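Local structure of iron binding protein FbpA (Mannheimia haemolytica, 1SI0) at residues A[99-104]-A[196-201]. The protein binds ferric iron in the periplasm and probably delivers it to an uptake transporter of the inner membrane. Sequence-based numbering, arbitrary orientation.
Sequences TTRARV and NSYYYG. With FE (Fe (III) ion), chain B; CO3 (carbonate ion), chain C.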
loop_
_atom_site.group_PDB
_atom_site.type_symbol
_atom_site.label_atom_id
_atom_site.label_comp_id
_atom_site.label_asym_id
_atom_site.label_seq_id
_atom_site.Cartn_x
_atom_site.Cartn_y
_atom_site.Cartn_z
ATOM N N THR A 99 0.074 -5.887 7.065
ATOM C CA THR A 99 1.460 -5.617 6.704
ATOM C C THR A 99 1.655 -4.127 6.649
ATOM O O THR A 99 0.694 -3.359 6.569
ATOM C CB THR A 99 1.805 -6.145 5.311
ATOM O OG1 THR A 99 1.037 -5.439 4.328
ATOM C CG2 THR A 99 1.466 -7.616 5.131
ATOM N N THR A 100 2.911 -3.710 6.674
ATOM C CA THR A 100 3.236 -2.369 6.253
ATOM C C THR A 100 4.120 -2.427 5.020
ATOM O O THR A 100 4.752 -3.441 4.712
ATOM C CB THR A 100 3.937 -1.547 7.348
ATOM O OG1 THR A 100 5.145 -2.190 7.770
ATOM C CG2 THR A 100 3.093 -1.447 8.606
ATOM N N ARG A 101 4.139 -1.309 4.322
ATOM C CA ARG A 101 4.912 -1.151 3.111
ATOM C C ARG A 101 5.397 0.279 3.081
ATOM O O ARG A 101 4.801 1.163 3.688
ATOM C CB ARG A 101 4.075 -1.470 1.872
ATOM C CG ARG A 101 2.728 -0.769 1.781
ATOM C CD ARG A 101 1.579 -1.562 2.355
ATOM N NE ARG A 101 1.300 -2.798 1.630
ATOM C CZ ARG A 101 0.665 -2.885 0.461
ATOM N NH1 ARG A 101 0.475 -4.075 -0.083
ATOM N NH2 ARG A 101 0.220 -1.813 -0.172
ATOM N N ALA A 102 6.505 0.502 2.402
ATOM C CA ALA A 102 7.053 1.838 2.230
ATOM C C ALA A 102 6.822 2.287 0.806
ATOM O O ALA A 102 6.968 1.495 -0.116
ATOM C CB ALA A 102 8.525 1.839 2.536
ATOM N N ARG A 103 6.460 3.542 0.605
ATOM C CA ARG A 103 6.414 4.084 -0.740
ATOM C C ARG A 103 7.735 4.793 -0.947
ATOM O O ARG A 103 8.002 5.837 -0.362
ATOM C CB ARG A 103 5.221 5.006 -0.937
ATOM C CG ARG A 103 4.939 5.319 -2.387
ATOM C CD ARG A 103 3.456 5.497 -2.693
ATOM N NE ARG A 103 3.205 5.596 -4.126
ATOM C CZ ARG A 103 3.214 4.571 -4.970
ATOM N NH1 ARG A 103 2.986 4.781 -6.251
ATOM N NH2 ARG A 103 3.430 3.342 -4.547
ATOM N N VAL A 104 8.576 4.167 -1.756
ATOM C CA VAL A 104 9.968 4.512 -1.905
ATOM C C VAL A 104 10.216 5.222 -3.222
ATOM O O VAL A 104 9.304 5.413 -4.032
ATOM C CB VAL A 104 10.848 3.241 -1.790
ATOM C CG1 VAL A 104 10.628 2.555 -0.456
ATOM C CG2 VAL A 104 10.597 2.245 -2.932
ATOM N N ASN A 196 5.908 1.214 -4.389
ATOM C CA ASN A 196 5.971 0.548 -3.105
ATOM C C ASN A 196 7.163 -0.388 -3.055
ATOM O O ASN A 196 7.553 -0.972 -4.063
ATOM C CB ASN A 196 4.691 -0.214 -2.804
ATOM C CG ASN A 196 3.552 0.694 -2.392
ATOM O OD1 ASN A 196 3.745 1.881 -2.127
ATOM N ND2 ASN A 196 2.363 0.130 -2.315
ATOM N N SER A 197 7.696 -0.549 -1.853
ATOM C CA SER A 197 8.917 -1.296 -1.596
ATOM C C SER A 197 8.812 -2.761 -1.990
ATOM O O SER A 197 9.728 -3.303 -2.593
ATOM C CB SER A 197 9.262 -1.207 -0.109
ATOM O OG SER A 197 8.146 -1.562 0.704
ATOM N N TYR A 198 7.716 -3.411 -1.626
ATOM C CA TYR A 198 7.606 -4.863 -1.821
ATOM C C TYR A 198 7.674 -5.237 -3.299
ATOM O O TYR A 198 8.129 -6.331 -3.626
ATOM C CB TYR A 198 6.343 -5.443 -1.152
ATOM C CG TYR A 198 5.091 -4.740 -1.567
ATOM C CD1 TYR A 198 4.664 -3.595 -0.910
ATOM C CD2 TYR A 198 4.347 -5.197 -2.639
ATOM C CE1 TYR A 198 3.538 -2.938 -1.299
ATOM C CE2 TYR A 198 3.214 -4.536 -3.046
ATOM C CZ TYR A 198 2.822 -3.388 -2.378
ATOM O OH TYR A 198 1.728 -2.676 -2.764
ATOM N N TYR A 199 7.261 -4.343 -4.190
ATOM C CA TYR A 199 7.352 -4.634 -5.619
ATOM C C TYR A 199 8.786 -4.877 -6.063
ATOM O O TYR A 199 9.003 -5.623 -7.012
ATOM C CB TYR A 199 6.732 -3.528 -6.470
ATOM C CG TYR A 199 5.245 -3.429 -6.288
ATOM C CD1 TYR A 199 4.663 -2.257 -5.834
ATOM C CD2 TYR A 199 4.415 -4.510 -6.556
ATOM C CE1 TYR A 199 3.297 -2.165 -5.654
ATOM C CE2 TYR A 199 3.050 -4.425 -6.375
ATOM C CZ TYR A 199 2.493 -3.251 -5.923
ATOM O OH TYR A 199 1.135 -3.174 -5.732
ATOM N N TYR A 200 9.759 -4.240 -5.419
ATOM C CA TYR A 200 11.155 -4.471 -5.768
ATOM C C TYR A 200 11.510 -5.931 -5.539
ATOM O O TYR A 200 12.144 -6.551 -6.386
ATOM C CB TYR A 200 12.065 -3.562 -4.954
ATOM C CG TYR A 200 13.468 -3.437 -5.481
ATOM C CD1 TYR A 200 14.538 -3.937 -4.761
ATOM C CD2 TYR A 200 13.730 -2.793 -6.685
ATOM C CE1 TYR A 200 15.831 -3.815 -5.223
ATOM C CE2 TYR A 200 15.030 -2.656 -7.154
ATOM C CZ TYR A 200 16.068 -3.173 -6.417
ATOM O OH TYR A 200 17.362 -3.048 -6.853
ATOM N N GLY A 201 11.091 -6.485 -4.406
ATOM C CA GLY A 201 11.316 -7.892 -4.126
ATOM C C GLY A 201 10.563 -8.799 -5.082
ATOM O O GLY A 201 11.093 -9.811 -5.529
HETATM FE FE FE B . 0.264 -3.217 -3.958
HETATM C C CO3 C . -1.274 -5.166 -3.677
HETATM O O1 CO3 C . -0.347 -4.879 -2.831
HETATM O O2 CO3 C . -1.411 -4.441 -4.729
HETATM O O3 CO3 C . -2.063 -6.164 -3.449
#
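R101 and Y198 meet beside the iron, where CE1 of the Y198 ring lies over the face of the R101 guanidinium, 3.4 Å from CZ, the planes 35° apart. The arginine chain passes along the ring from CB outward and turns at CG-CD (chi3 -65°), which brings NH1 to carbonate O1 (3.0 Å) at the guanidinium edge. Iron sits in the ring plane of Y198, bound by its OH at 2.0 Å; Y199 OH, two carbonate oxygens and Y142 complete the site, so one arginine flanks a metal-bound phenolate and also holds the anion that shares its metal. Such positive charge would probably help stabilise the phenolate oxygen of Y198 and carbonate O1, although E268 forms a salt bridge with the same NH1. This is the iron site of a periplasmic solute-binding protein, built from tyrosines and an anion that R10 and Q11 also hold.

The second shell illustrates how a first-shell ligand is aimed. N196 ND2 donates to Y198 OH at 2.9 Å, nearly straight (169°) and within the amide plane, which restrains the phenolate from the side chain two residues earlier. The other end of that amide is fixed in turn: R103 NH2 reaches N196 OD1 (2.8 Å) from above the carbonyl plane, guanidinium and amide standing almost perpendicular. D178 pairs with R103 and also accepts from N196 N.

Beneath these side chains S197 binds A102 twice: A102 O receives the backbone N (2.8 Å), and A102 N donates to the side-chain OG (3.1 Å), while V104 packs its methyls against S197. R103 and N196 form an antiparallel non-hydrogen-bonded pair where strand 192-196 ends; Y198 and Y199 follow directly, their hydroxyls reaching the iron. Strand 96-108 also pairs with strand 228-236, and helix 141-154 brings Y142 against R103 and N196.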